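Local coordinates for lipolytic enzyme, G-D-S-L family (Bacteroides thetaiotaomicron, PDB 7BR2), which metabolises the drug diltiazem as a gut-microbial serine esterase of the SGNH/GDSL family, and may act as a lysophospholipase, at residues 11-16 / 129-134; 19-24 / 53-58; 90-95 / 153-158; 229-234 / 299-304; 249-254 / 263-268. All blocks are in the same frame, centred on the assembly; numbering follows the deposited sequence.

Contact 1: 11-16 / 129-134; sequences QTVKPF and HTRIVM
Residues 11-16 run as an irregular coil past the start of strand 131-136, and the two backbones stay well apart: the closest pair of CA atoms, on Val-13 and Val-133, is separated by 7.3 Å. Side chains therefore have to bridge the distance, and Arg-131 does most of it. Its CG is anti to the backbone N (chi1 -179°) and the chain then bends at chi3, which brings the guanidinium up to the coil end-on. NH1 and NH2 both donate to one atom, the carbonyl oxygen of Lys-14; the bond from NH1 to Lys-14 O is 3.1 Å and bent (138° at the hydrogen), and the one from NH2 is much the same. The oxygen lies near the guanidinium plane, yet both nitrogens sit above the plane of the carbonyl. Strand 131-136 belongs to the parallel sheet of the SGNH hydrolase domain, so this grip ties the N-terminal coil to that sheet. Lys-14 CB rests on one face of the guanidinium, 3.4 Å from Arg-131 NH1. The strongest polar partner of Arg-131 is Glu-176, which makes a salt bridge to NH1 and also accepts from Lys-14 N; its carboxylate probably offsets the charge of the guanidinium, which has the like-charged Lys-14 NZ 4.5 Å from Arg-131 NE. Deeper in, Val-13 CG2 meets Val-133 CG1 at 3.8 Å, two branched side chains crossing obliquely.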
# COMPACT_ATOMS: atom_id res chain seq x y z
N GLN A 11 -6.18 13.94 8.52
CA GLN A 11 -5.81 12.81 9.36
C GLN A 11 -6.99 12.30 10.19
O GLN A 11 -7.52 13.01 11.05
CB GLN A 11 -4.66 13.20 10.30
CG GLN A 11 -4.33 12.13 11.36
CD GLN A 11 -3.09 12.46 12.19
OE1 GLN A 11 -2.21 13.20 11.75
NE2 GLN A 11 -3.03 11.91 13.40
N THR A 12 -7.38 11.05 9.93
CA THR A 12 -8.37 10.35 10.73
C THR A 12 -7.79 9.09 11.37
O THR A 12 -8.50 8.41 12.13
CB THR A 12 -9.59 9.98 9.87
OG1 THR A 12 -9.19 9.08 8.83
CG2 THR A 12 -10.19 11.24 9.24
N VAL A 13 -6.53 8.76 11.08
CA VAL A 13 -5.87 7.54 11.56
C VAL A 13 -4.49 7.92 12.07
O VAL A 13 -3.72 8.57 11.35
CB VAL A 13 -5.78 6.48 10.44
CG1 VAL A 13 -4.96 5.26 10.91
CG2 VAL A 13 -7.17 6.04 10.01
N LYS A 14 -4.18 7.55 13.31
CA LYS A 14 -2.87 7.91 13.83
C LYS A 14 -1.77 7.19 13.05
O LYS A 14 -1.96 6.04 12.64
CB LYS A 14 -2.72 7.57 15.31
CG LYS A 14 -3.11 8.67 16.26
CD LYS A 14 -2.99 8.15 17.69
CE LYS A 14 -4.10 7.17 18.07
NZ LYS A 14 -3.98 6.76 19.50
N PRO A 15 -0.64 7.84 12.81
CA PRO A 15 0.47 7.17 12.12
C PRO A 15 1.01 6.00 12.94
O PRO A 15 0.84 5.93 14.16
CB PRO A 15 1.54 8.27 11.99
CG PRO A 15 1.12 9.35 12.97
CD PRO A 15 -0.35 9.27 13.07
N PHE A 16 1.65 5.06 12.25
CA PHE A 16 2.35 4.00 12.96
C PHE A 16 3.63 4.57 13.58
O PHE A 16 4.23 5.53 13.07
CB PHE A 16 2.69 2.85 11.99
CG PHE A 16 1.49 2.31 11.23
CD1 PHE A 16 0.28 2.11 11.87
CD2 PHE A 16 1.58 2.01 9.87
CE1 PHE A 16 -0.82 1.61 11.17
CE2 PHE A 16 0.48 1.51 9.16
CZ PHE A 16 -0.73 1.31 9.82
N HIS A 129 -4.86 -4.38 23.95
CA HIS A 129 -3.82 -3.44 23.52
C HIS A 129 -3.70 -3.45 22.00
O HIS A 129 -2.63 -3.67 21.43
CB HIS A 129 -2.49 -3.79 24.18
CG HIS A 129 -2.55 -3.84 25.68
ND1 HIS A 129 -2.64 -2.70 26.46
CD2 HIS A 129 -2.53 -4.88 26.54
CE1 HIS A 129 -2.68 -3.05 27.74
NE2 HIS A 129 -2.61 -4.37 27.81
N THR A 130 -4.82 -3.24 21.31
CA THR A 130 -4.82 -3.21 19.85
C THR A 130 -5.66 -2.04 19.37
O THR A 130 -6.85 -1.95 19.68
CB THR A 130 -5.36 -4.52 19.26
OG1 THR A 130 -4.54 -5.62 19.68
CG2 THR A 130 -5.35 -4.45 17.72
N ARG A 131 -5.03 -1.13 18.63
CA ARG A 131 -5.76 -0.07 17.97
C ARG A 131 -6.52 -0.62 16.76
O ARG A 131 -5.92 -1.22 15.86
CB ARG A 131 -4.78 1.03 17.54
CG ARG A 131 -5.44 2.21 16.85
CD ARG A 131 -4.62 3.49 17.02
NE ARG A 131 -3.27 3.45 16.46
CZ ARG A 131 -2.93 3.92 15.26
NH1 ARG A 131 -3.85 4.45 14.47
NH2 ARG A 131 -1.67 3.86 14.86
N ILE A 132 -7.83 -0.38 16.72
CA ILE A 132 -8.71 -0.88 15.66
C ILE A 132 -8.96 0.25 14.66
O ILE A 132 -9.31 1.37 15.05
CB ILE A 132 -10.03 -1.42 16.23
CG1 ILE A 132 -9.78 -2.47 17.31
CG2 ILE A 132 -10.87 -2.05 15.14
CD1 ILE A 132 -9.07 -3.71 16.78
N VAL A 133 -8.78 -0.04 13.37
CA VAL A 133 -8.99 0.94 12.31
C VAL A 133 -9.94 0.35 11.27
O VAL A 133 -9.55 -0.53 10.48
CB VAL A 133 -7.67 1.37 11.66
CG1 VAL A 133 -7.93 2.39 10.56
CG2 VAL A 133 -6.71 1.94 12.71
N MET A 134 -11.18 0.84 11.24
CA MET A 134 -12.09 0.46 10.17
C MET A 134 -11.66 1.15 8.89
O MET A 134 -11.48 2.37 8.87
CB MET A 134 -13.53 0.85 10.53
CG MET A 134 -14.10 0.11 11.73
SD MET A 134 -14.39 -1.63 11.40
CE MET A 134 -13.38 -2.41 12.66

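Contact 2: 19-24 / 53-58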
# COMPACT_ATOMS: atom_id res chain seq x y z
N GLY A 19 8.10 0.01 16.39
CA GLY A 19 7.68 -1.23 17.01
C GLY A 19 6.27 -1.68 16.72
O GLY A 19 5.85 -2.73 17.23
N ASP A 20 5.50 -0.92 15.94
CA ASP A 20 4.13 -1.29 15.63
C ASP A 20 4.09 -2.57 14.79
O ASP A 20 5.04 -2.91 14.08
CB ASP A 20 3.42 -0.15 14.88
CG ASP A 20 2.56 0.72 15.80
OD1 ASP A 20 2.10 0.22 16.85
OD2 ASP A 20 2.38 1.92 15.47
N ARG A 21 3.01 -3.31 14.94
CA ARG A 21 2.69 -4.48 14.13
C ARG A 21 1.32 -4.20 13.52
O ARG A 21 0.29 -4.38 14.19
CB ARG A 21 2.73 -5.75 14.97
CG ARG A 21 4.08 -5.99 15.66
CD ARG A 21 4.00 -7.08 16.72
NE ARG A 21 3.69 -8.40 16.16
CZ ARG A 21 4.55 -9.17 15.49
NH1 ARG A 21 5.80 -8.75 15.25
NH2 ARG A 21 4.15 -10.35 15.04
N ALA A 22 1.29 -3.71 12.29
CA ALA A 22 0.07 -3.29 11.62
C ALA A 22 -0.42 -4.41 10.71
O ALA A 22 0.22 -4.70 9.70
CB ALA A 22 0.32 -2.01 10.83
N VAL A 23 -1.55 -5.03 11.06
CA VAL A 23 -2.12 -6.12 10.29
C VAL A 23 -3.30 -5.59 9.49
O VAL A 23 -4.21 -4.97 10.06
CB VAL A 23 -2.56 -7.28 11.19
CG1 VAL A 23 -3.17 -8.40 10.35
CG2 VAL A 23 -1.39 -7.80 12.04
N PHE A 24 -3.29 -5.84 8.17
CA PHE A 24 -4.37 -5.42 7.27
C PHE A 24 -5.24 -6.63 6.95
O PHE A 24 -4.90 -7.44 6.09
CB PHE A 24 -3.79 -4.83 5.99
CG PHE A 24 -3.19 -3.47 6.17
CD1 PHE A 24 -1.87 -3.34 6.57
CD2 PHE A 24 -3.94 -2.33 5.94
CE1 PHE A 24 -1.30 -2.07 6.75
CE2 PHE A 24 -3.39 -1.07 6.10
CZ PHE A 24 -2.06 -0.94 6.51
N ARG A 53 6.41 -3.18 11.36
CA ARG A 53 6.11 -4.41 10.64
C ARG A 53 4.66 -4.35 10.17
O ARG A 53 3.77 -4.07 10.97
CB ARG A 53 6.32 -5.66 11.51
CG ARG A 53 7.74 -6.17 11.44
CD ARG A 53 8.03 -7.24 12.49
NE ARG A 53 9.45 -7.54 12.49
CZ ARG A 53 10.02 -8.39 11.64
NH1 ARG A 53 9.29 -9.02 10.72
NH2 ARG A 53 11.33 -8.59 11.69
N VAL A 54 4.47 -4.56 8.88
CA VAL A 54 3.16 -4.66 8.25
C VAL A 54 2.90 -6.12 7.88
O VAL A 54 3.81 -6.84 7.46
CB VAL A 54 3.09 -3.73 7.03
CG1 VAL A 54 1.76 -3.87 6.30
CG2 VAL A 54 3.30 -2.30 7.50
N PHE A 55 1.65 -6.56 8.04
CA PHE A 55 1.23 -7.92 7.75
C PHE A 55 0.06 -7.90 6.79
O PHE A 55 -0.92 -7.18 7.00
CB PHE A 55 0.83 -8.68 9.03
CG PHE A 55 1.95 -8.85 10.01
CD1 PHE A 55 2.28 -7.82 10.90
CD2 PHE A 55 2.69 -10.03 10.05
CE1 PHE A 55 3.32 -7.97 11.81
CE2 PHE A 55 3.73 -10.18 10.96
CZ PHE A 55 4.04 -9.15 11.84
N ASN A 56 0.19 -8.67 5.72
CA ASN A 56 -0.94 -9.01 4.86
C ASN A 56 -1.84 -10.02 5.58
O ASN A 56 -1.41 -11.13 5.89
CB ASN A 56 -0.38 -9.58 3.56
CG ASN A 56 -1.46 -9.94 2.55
OD1 ASN A 56 -2.65 -10.00 2.87
ND2 ASN A 56 -1.02 -10.22 1.32
N GLY A 57 -3.09 -9.65 5.87
CA GLY A 57 -4.03 -10.60 6.45
C GLY A 57 -5.24 -10.75 5.55
O GLY A 57 -6.39 -10.79 6.02
N GLY A 58 -5.00 -10.76 4.25
CA GLY A 58 -6.05 -10.98 3.27
C GLY A 58 -6.07 -12.44 2.87
O GLY A 58 -5.03 -13.09 2.82
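Two neighbouring parallel strands of the central sheet of the SGNH hydrolase domain meet here, 21-26 and the edge strand 53-58, with the short axes 4.6 Å apart and 20° from parallel. Five backbone bonds zip them together. The straightest runs from Phe-24 N to Phe-55 O, 3.0 Å and 175° at the hydrogen, nearly along the carbonyl axis; Ala-22 N to Arg-53 O is the shortest at 2.8 Å. At the far end Gly-57 N donates to Phe-24 O, where a CB on Gly-57 would crowd that oxygen and Val-23 CG1. On one face the Phe-55 ring turns its CZ over a face of the Arg-21 guanidinium, 3.4 Å from NH2, with the two planes 57° apart, while Val-23 CG2 touches Phe-55 CD1 at 3.8 Å. Lys-78 O accepts from Arg-21 NH2, and Arg-53 is paired with Asp-428. On the other face Val-54 CG1 meets the edge of the Phe-24 ring, 3.6 Å from CE1. Asn-56 OD1 takes the N-H of Gly-58, an Asx turn where the strand ends. Helices 28-32 and 35-46 lie between the strands in sequence, making the unit a beta-alpha-beta crossover of the alpha/beta SGNH fold.

Contact 3: 90-95 / 153-158; sequences NDSGYY and KKKNET
One face of the Tyr-94 ring carries the ammonium of Lys-155, and its edge, at the hydroxyl, meets Asn-90 OD1. NZ of Lys-155 stands 3.8 Å from the ring centroid and 24° off the normal, a cation-pi contact displaced toward the rim near CE1. Tyr-94 OH donates to Asn-90 OD1 over 2.7 Å, which steadies the tilt of the ring. Asn-90 lies in the Gly-x-Asn-Asp motif of SGNH hydrolases and, as in relatives, probably lines the oxyanion hole. Lys-155, at the start of helix 155-173, reaches across with CG anti to the backbone N and a chain that stays extended until it bends at chi4 (66°). That last turn delivers NZ to two oxygens of the loop: Ser-92 OG at 2.7 Å and Gly-93 O at 2.8 Å, the amine approaching the Gly-93 carbonyl from above its plane. Met-89 O is a third acceptor for NZ, and Ser-92 OG is also bonded to Gly-88 O. Beside this, Thr-158 CG2 packs on Ser-92 CB. Gly-93, with its positive phi, closes a type I turn from Asn-90. A methionine at Lys-155 would lose the ammonium and its bonds, and would probably leave the turn less firmly held to the helix. With three oxygens and a ring face around it, this buried ammonium is likely to keep its proton, and its charge would probably polarise the carbonyl of Gly-93.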
# COMPACT_ATOMS: atom_id res chain seq x y z
N ASN A 90 -17.00 -9.10 -1.37
CA ASN A 90 -17.64 -10.40 -1.51
C ASN A 90 -18.97 -10.46 -0.79
O ASN A 90 -19.91 -11.09 -1.28
CB ASN A 90 -16.70 -11.50 -1.00
CG ASN A 90 -15.51 -11.69 -1.91
OD1 ASN A 90 -15.66 -11.85 -3.13
ND2 ASN A 90 -14.31 -11.65 -1.33
N ASP A 91 -19.06 -9.84 0.39
CA ASP A 91 -20.31 -9.83 1.13
C ASP A 91 -21.46 -9.29 0.28
O ASP A 91 -22.58 -9.80 0.34
CB ASP A 91 -20.15 -9.00 2.41
CG ASP A 91 -18.92 -9.40 3.24
OD1 ASP A 91 -17.79 -9.33 2.70
OD2 ASP A 91 -19.10 -9.77 4.43
N SER A 92 -21.19 -8.26 -0.52
CA SER A 92 -22.25 -7.60 -1.27
C SER A 92 -22.90 -8.50 -2.31
O SER A 92 -24.06 -8.27 -2.67
CB SER A 92 -21.71 -6.34 -1.94
OG SER A 92 -20.48 -6.62 -2.57
N GLY A 93 -22.20 -9.51 -2.80
CA GLY A 93 -22.73 -10.36 -3.84
C GLY A 93 -22.50 -9.81 -5.24
O GLY A 93 -22.00 -8.70 -5.44
N TYR A 94 -22.88 -10.60 -6.24
CA TYR A 94 -22.50 -10.24 -7.60
C TYR A 94 -23.63 -10.34 -8.63
O TYR A 94 -24.30 -9.35 -8.93
CB TYR A 94 -21.32 -11.11 -8.03
CG TYR A 94 -20.05 -10.89 -7.22
CD1 TYR A 94 -19.13 -9.91 -7.60
CD2 TYR A 94 -19.77 -11.66 -6.09
CE1 TYR A 94 -17.97 -9.71 -6.88
CE2 TYR A 94 -18.59 -11.46 -5.36
CZ TYR A 94 -17.71 -10.48 -5.77
OH TYR A 94 -16.55 -10.24 -5.07
N TYR A 95 -23.85 -11.54 -9.18
CA TYR A 95 -24.68 -11.68 -10.38
C TYR A 95 -26.14 -11.34 -10.12
O TYR A 95 -26.82 -10.78 -10.99
CB TYR A 95 -24.53 -13.09 -10.95
CG TYR A 95 -23.21 -13.34 -11.65
CD1 TYR A 95 -22.11 -13.81 -10.94
CD2 TYR A 95 -23.06 -13.10 -13.01
CE1 TYR A 95 -20.89 -14.04 -11.57
CE2 TYR A 95 -21.85 -13.33 -13.65
CZ TYR A 95 -20.76 -13.80 -12.93
OH TYR A 95 -19.55 -14.03 -13.56
N LYS A 153 -25.31 -4.08 -11.30
CA LYS A 153 -25.90 -2.77 -11.07
C LYS A 153 -26.17 -2.53 -9.59
O LYS A 153 -26.80 -3.35 -8.92
CB LYS A 153 -27.19 -2.62 -11.88
CG LYS A 153 -26.97 -2.45 -13.37
CD LYS A 153 -28.25 -2.20 -14.16
CE LYS A 153 -28.85 -3.46 -14.76
NZ LYS A 153 -29.68 -4.24 -13.82
N LYS A 154 -25.69 -1.39 -9.10
CA LYS A 154 -25.91 -0.90 -7.74
C LYS A 154 -25.21 -1.73 -6.67
O LYS A 154 -25.52 -1.59 -5.47
CB LYS A 154 -27.40 -0.74 -7.45
CG LYS A 154 -28.04 0.34 -8.34
CD LYS A 154 -27.39 1.66 -7.95
CE LYS A 154 -27.91 2.87 -8.70
NZ LYS A 154 -27.17 4.09 -8.30
N LYS A 155 -24.24 -2.56 -7.06
CA LYS A 155 -23.50 -3.37 -6.10
C LYS A 155 -22.69 -2.48 -5.15
O LYS A 155 -22.64 -2.73 -3.93
CB LYS A 155 -22.62 -4.36 -6.88
CG LYS A 155 -21.41 -4.90 -6.16
CD LYS A 155 -20.70 -5.96 -7.00
CE LYS A 155 -19.42 -6.47 -6.33
NZ LYS A 155 -19.68 -7.20 -5.07
N ASN A 156 -22.10 -1.41 -5.67
CA ASN A 156 -21.34 -0.53 -4.80
C ASN A 156 -22.21 0.18 -3.78
O ASN A 156 -21.68 0.66 -2.76
CB ASN A 156 -20.54 0.50 -5.58
CG ASN A 156 -19.43 1.09 -4.77
OD1 ASN A 156 -18.61 0.35 -4.23
ND2 ASN A 156 -19.42 2.41 -4.61
N GLU A 157 -23.53 0.26 -3.99
CA GLU A 157 -24.39 0.87 -2.98
C GLU A 157 -24.54 -0.02 -1.75
O GLU A 157 -24.54 0.47 -0.62
CB GLU A 157 -25.75 1.21 -3.59
CG GLU A 157 -25.67 2.03 -4.88
CD GLU A 157 -24.78 3.27 -4.77
OE1 GLU A 157 -24.87 3.99 -3.76
OE2 GLU A 157 -23.97 3.52 -5.70
N THR A 158 -24.66 -1.33 -1.96
CA THR A 158 -24.62 -2.26 -0.83
C THR A 158 -23.26 -2.19 -0.13
O THR A 158 -23.18 -2.20 1.11
CB THR A 158 -24.92 -3.68 -1.31
OG1 THR A 158 -26.23 -3.71 -1.89
CG2 THR A 158 -24.86 -4.69 -0.17

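Contact 4: 229-234 / 299-304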
# COMPACT_ATOMS: atom_id res chain seq x y z
N LYS A 229 3.50 16.87 3.34
CA LYS A 229 4.80 16.87 3.97
C LYS A 229 5.89 16.44 3.00
O LYS A 229 5.75 15.43 2.29
CB LYS A 229 4.78 15.99 5.23
CG LYS A 229 3.86 16.58 6.29
CD LYS A 229 3.90 15.79 7.58
CE LYS A 229 2.89 16.33 8.59
NZ LYS A 229 2.72 15.41 9.77
N ASP A 230 6.97 17.20 2.98
CA ASP A 230 8.00 17.09 1.96
C ASP A 230 9.04 16.07 2.39
O ASP A 230 9.34 15.92 3.57
CB ASP A 230 8.70 18.44 1.77
CG ASP A 230 7.93 19.37 0.85
OD1 ASP A 230 7.05 18.90 0.12
OD2 ASP A 230 8.21 20.58 0.89
N VAL A 231 9.63 15.40 1.40
CA VAL A 231 10.79 14.57 1.66
C VAL A 231 11.90 15.42 2.26
O VAL A 231 12.43 15.13 3.35
CB VAL A 231 11.26 13.88 0.37
CG1 VAL A 231 12.49 13.03 0.64
CG2 VAL A 231 10.13 13.06 -0.26
N ALA A 232 12.24 16.50 1.57
CA ALA A 232 13.16 17.52 2.07
C ALA A 232 12.92 18.77 1.24
O ALA A 232 12.40 18.72 0.12
CB ALA A 232 14.62 17.06 1.98
N ASN A 233 13.28 19.91 1.81
CA ASN A 233 13.06 21.21 1.16
C ASN A 233 14.30 22.05 1.44
O ASN A 233 14.49 22.54 2.56
CB ASN A 233 11.78 21.86 1.69
CG ASN A 233 11.23 22.93 0.75
OD1 ASN A 233 11.92 23.41 -0.14
ND2 ASN A 233 9.98 23.33 0.97
N MET A 234 15.15 22.20 0.44
CA MET A 234 16.37 22.97 0.60
C MET A 234 16.38 24.14 -0.37
O MET A 234 15.98 24.01 -1.54
CB MET A 234 17.63 22.12 0.40
CG MET A 234 17.83 21.68 -1.02
SD MET A 234 18.80 20.18 -1.15
CE MET A 234 17.52 19.05 -1.66
N GLU A 299 2.09 15.93 -3.15
CA GLU A 299 1.71 15.86 -1.75
C GLU A 299 2.63 14.98 -0.91
O GLU A 299 2.78 15.23 0.29
CB GLU A 299 0.26 15.36 -1.61
CG GLU A 299 -0.75 16.35 -2.14
CD GLU A 299 -2.19 15.92 -1.96
OE1 GLU A 299 -2.45 15.01 -1.15
OE2 GLU A 299 -3.06 16.49 -2.66
N MET A 300 3.27 13.97 -1.51
CA MET A 300 4.01 12.98 -0.74
C MET A 300 5.37 12.60 -1.29
O MET A 300 6.07 11.84 -0.64
CB MET A 300 3.19 11.70 -0.57
CG MET A 300 2.00 11.85 0.33
SD MET A 300 1.13 10.29 0.57
CE MET A 300 -0.32 10.91 1.43
N ASN A 301 5.75 13.07 -2.47
CA ASN A 301 7.05 12.71 -3.02
C ASN A 301 7.75 13.94 -3.57
O ASN A 301 8.19 13.96 -4.72
CB ASN A 301 6.95 11.62 -4.07
CG ASN A 301 8.19 10.76 -4.13
OD1 ASN A 301 9.04 10.84 -3.23
ND2 ASN A 301 8.33 9.98 -5.18
N THR A 302 7.89 14.98 -2.74
CA THR A 302 8.58 16.21 -3.12
C THR A 302 9.89 16.34 -2.33
O THR A 302 9.87 16.61 -1.12
CB THR A 302 7.68 17.42 -2.89
OG1 THR A 302 6.58 17.36 -3.82
CG2 THR A 302 8.45 18.71 -3.13
N GLU A 303 11.01 16.18 -3.02
CA GLU A 303 12.35 16.41 -2.50
C GLU A 303 12.88 17.64 -3.24
O GLU A 303 13.58 17.53 -4.25
CB GLU A 303 13.25 15.16 -2.70
CG GLU A 303 14.63 15.27 -2.07
CD GLU A 303 15.55 14.11 -2.43
OE1 GLU A 303 15.19 13.26 -3.28
OE2 GLU A 303 16.65 14.03 -1.82
N LEU A 304 12.55 18.82 -2.72
CA LEU A 304 12.67 20.05 -3.50
C LEU A 304 14.06 20.64 -3.38
O LEU A 304 14.56 20.88 -2.28
CB LEU A 304 11.62 21.06 -3.06
CG LEU A 304 11.41 22.18 -4.09
CD1 LEU A 304 10.73 21.69 -5.37
CD2 LEU A 304 10.63 23.34 -3.48
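The snug part of this contact is its inner side, where Val-231 and Met-234 press on residues 299-304; toward the Asp-230, Asn-233 and Leu-304 side it loosens into partly exposed residues. Val-231 CB lies 3.9 Å from Glu-303 CB, and its CG2 branch sits beside the backbone of Thr-302. Met-234 starts from the crowded position between backbone N and carbonyl carbon (chi1 69°) and bends at chi3, which curls CE back to 3.5 Å from Leu-304 O. Backbone bonds run between: Val-231 N to Thr-302 O is short (2.8 Å) but bent to 130°, Leu-304 N to Ala-232 O is also 2.8 Å, and Met-234 N to Leu-304 O is straight at 180°. Ala-232 with Glu-303 and Asn-233 with Leu-304 are parallel bridges between strands 232-237 and 303-308, the middle pair of a mixed four-stranded sheet; the second strand follows helix 296-300 after a short link. The carboxylate of Glu-303 is held by Tyr-265 and Gln-345. On the looser side Asn-233 and Leu-304 point the same way, Asn-233 OD1 3.6 Å from Leu-304 CD2. Asp-230 lies alongside Thr-302, its OD1 3.4 Å from Thr-302 CB, while the hydroxyl of Thr-302 turns to Met-297 O.

Contact 5: 249-254 / 263-268; sequences CTISNI and FDYLAE
Phe-263 and Cys-249 both hold the crowded first torsion, between backbone N and carbonyl carbon (chi1 54° and 59°), whereas Tyr-265 has CG anti to the backbone N; together these gather the groups on one face around Ile-251. The CD1 tip of Ile-251 reaches Phe-263 CE2 at 3.8 Å and comes to the edge of the Tyr-265 ring at CD1, 4.0 Å away. Cys-249 brings CB to 3.6 Å from Tyr-265 CE1, and its sulfur stands at the edge of that ring, a sulfur-aromatic contact. The phenol hydroxyl finds its partner in Glu-303. The other face, with Thr-250, Ser-252, Asp-264 and Leu-266, is more polar and only partly buried; at its end Asn-253 ND2 makes a weak, long bond of 3.5 Å to Asp-264 OD2, amide and carboxylate planes 78° apart, and a water donates to Leu-266 O while also bonded to Thr-250 OG1. An alanine at Asp-264 would remove the carboxylate and would probably leave the Asn-253 side chain less well fixed at the end of the pairing. The backbone is joined by two hydrogen-bonded pairs, Thr-250 with Leu-266 and Ser-252 with Asp-264; the shortest bond is Asp-264 N to Ser-252 O, 2.8 Å. Strands 249-257 and 260-267 form an antiparallel beta hairpin at the edge of a five-stranded sheet.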
# COMPACT_ATOMS: atom_id res chain seq x y z
N CYS A 249 16.65 18.17 6.29
CA CYS A 249 18.00 17.88 5.83
C CYS A 249 18.99 18.81 6.52
O CYS A 249 18.62 19.72 7.27
CB CYS A 249 18.11 18.01 4.31
SG CYS A 249 17.67 19.66 3.69
N THR A 250 20.26 18.54 6.27
CA THR A 250 21.36 19.40 6.66
C THR A 250 22.12 19.79 5.39
O THR A 250 22.49 18.92 4.60
CB THR A 250 22.28 18.69 7.66
OG1 THR A 250 21.55 18.42 8.87
CG2 THR A 250 23.48 19.56 8.01
N ILE A 251 22.28 21.10 5.15
CA ILE A 251 23.09 21.63 4.06
C ILE A 251 24.40 22.15 4.65
O ILE A 251 24.40 22.88 5.65
CB ILE A 251 22.36 22.76 3.30
CG1 ILE A 251 21.02 22.30 2.72
CG2 ILE A 251 23.26 23.35 2.20
CD1 ILE A 251 21.14 21.17 1.73
N SER A 252 25.52 21.78 4.04
CA SER A 252 26.80 22.27 4.54
C SER A 252 27.80 22.31 3.39
O SER A 252 27.51 21.91 2.26
CB SER A 252 27.30 21.43 5.72
OG SER A 252 27.62 20.11 5.32
N ASN A 253 29.00 22.82 3.68
CA ASN A 253 30.09 22.92 2.71
C ASN A 253 29.65 23.53 1.38
O ASN A 253 30.05 23.08 0.30
CB ASN A 253 30.69 21.53 2.49
CG ASN A 253 32.07 21.59 1.88
OD1 ASN A 253 32.64 22.66 1.68
ND2 ASN A 253 32.62 20.42 1.56
N ILE A 254 28.88 24.61 1.45
CA ILE A 254 28.55 25.37 0.25
C ILE A 254 29.83 26.01 -0.28
O ILE A 254 30.50 26.76 0.43
CB ILE A 254 27.47 26.41 0.54
CG1 ILE A 254 26.30 25.75 1.27
CG2 ILE A 254 27.03 27.10 -0.74
CD1 ILE A 254 25.11 26.66 1.48
N PHE A 263 27.56 21.64 -2.81
CA PHE A 263 27.37 21.54 -1.37
C PHE A 263 27.12 20.09 -0.98
O PHE A 263 26.97 19.20 -1.82
CB PHE A 263 26.22 22.45 -0.90
CG PHE A 263 24.93 22.22 -1.62
CD1 PHE A 263 24.66 22.86 -2.82
CD2 PHE A 263 23.96 21.39 -1.08
CE1 PHE A 263 23.46 22.67 -3.48
CE2 PHE A 263 22.75 21.19 -1.73
CZ PHE A 263 22.50 21.83 -2.93
N ASP A 264 27.09 19.87 0.33
CA ASP A 264 26.82 18.58 0.94
C ASP A 264 25.40 18.58 1.47
O ASP A 264 24.98 19.51 2.17
CB ASP A 264 27.83 18.29 2.05
CG ASP A 264 29.22 17.96 1.51
OD1 ASP A 264 29.34 17.67 0.30
OD2 ASP A 264 30.19 18.02 2.28
N TYR A 265 24.65 17.54 1.07
CA TYR A 265 23.24 17.38 1.37
C TYR A 265 23.07 16.10 2.20
O TYR A 265 23.42 15.02 1.73
CB TYR A 265 22.46 17.30 0.06
CG TYR A 265 21.04 16.79 0.12
CD1 TYR A 265 20.08 17.41 0.90
CD2 TYR A 265 20.66 15.69 -0.63
CE1 TYR A 265 18.78 16.95 0.93
CE2 TYR A 265 19.36 15.22 -0.61
CZ TYR A 265 18.43 15.85 0.17
OH TYR A 265 17.13 15.38 0.19
N LEU A 266 22.58 16.23 3.42
CA LEU A 266 22.29 15.04 4.22
C LEU A 266 20.80 15.06 4.55
O LEU A 266 20.36 15.80 5.43
CB LEU A 266 23.15 14.97 5.49
CG LEU A 266 22.80 13.77 6.39
CD1 LEU A 266 23.05 12.42 5.68
CD2 LEU A 266 23.52 13.80 7.73
N ALA A 267 20.04 14.23 3.84
CA ALA A 267 18.60 14.14 4.05
C ALA A 267 18.30 13.24 5.25
O ALA A 267 19.11 12.39 5.62
CB ALA A 267 17.92 13.59 2.80
N GLU A 268 17.15 13.48 5.88
CA GLU A 268 16.66 12.58 6.91
C GLU A 268 15.89 11.41 6.32
O GLU A 268 15.73 10.39 7.00
CB GLU A 268 15.74 13.32 7.89
CG GLU A 268 16.42 14.43 8.65
CD GLU A 268 15.44 15.34 9.38
OE1 GLU A 268 14.21 15.11 9.27
OE2 GLU A 268 15.90 16.30 10.03
O HOH W 1 20.01 15.73 8.12

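In the fold
Contacts 1 and 2 meet the same parallel sheet and touch, Phe-16 CZ lying 3.6 Å from Ala-22 CB; contact 2 is buried strand pairing, whereas contact 1 is partly buried and relies on one arginine clamping a coil. Contact 3, also buried, joins a loop to a helix through a charged amine and a ring face, and lies across the chain's centre from contacts 4 and 5, about 40 and 53 Å away between centres. Those two, both partly buried, belong to separate sheets facing each other: Met-234 SD packs on Ile-251 CD1, and a carboxylate-phenol pair adds a polar tie. Pairing is parallel in contacts 2 and 4, antiparallel in contact 5.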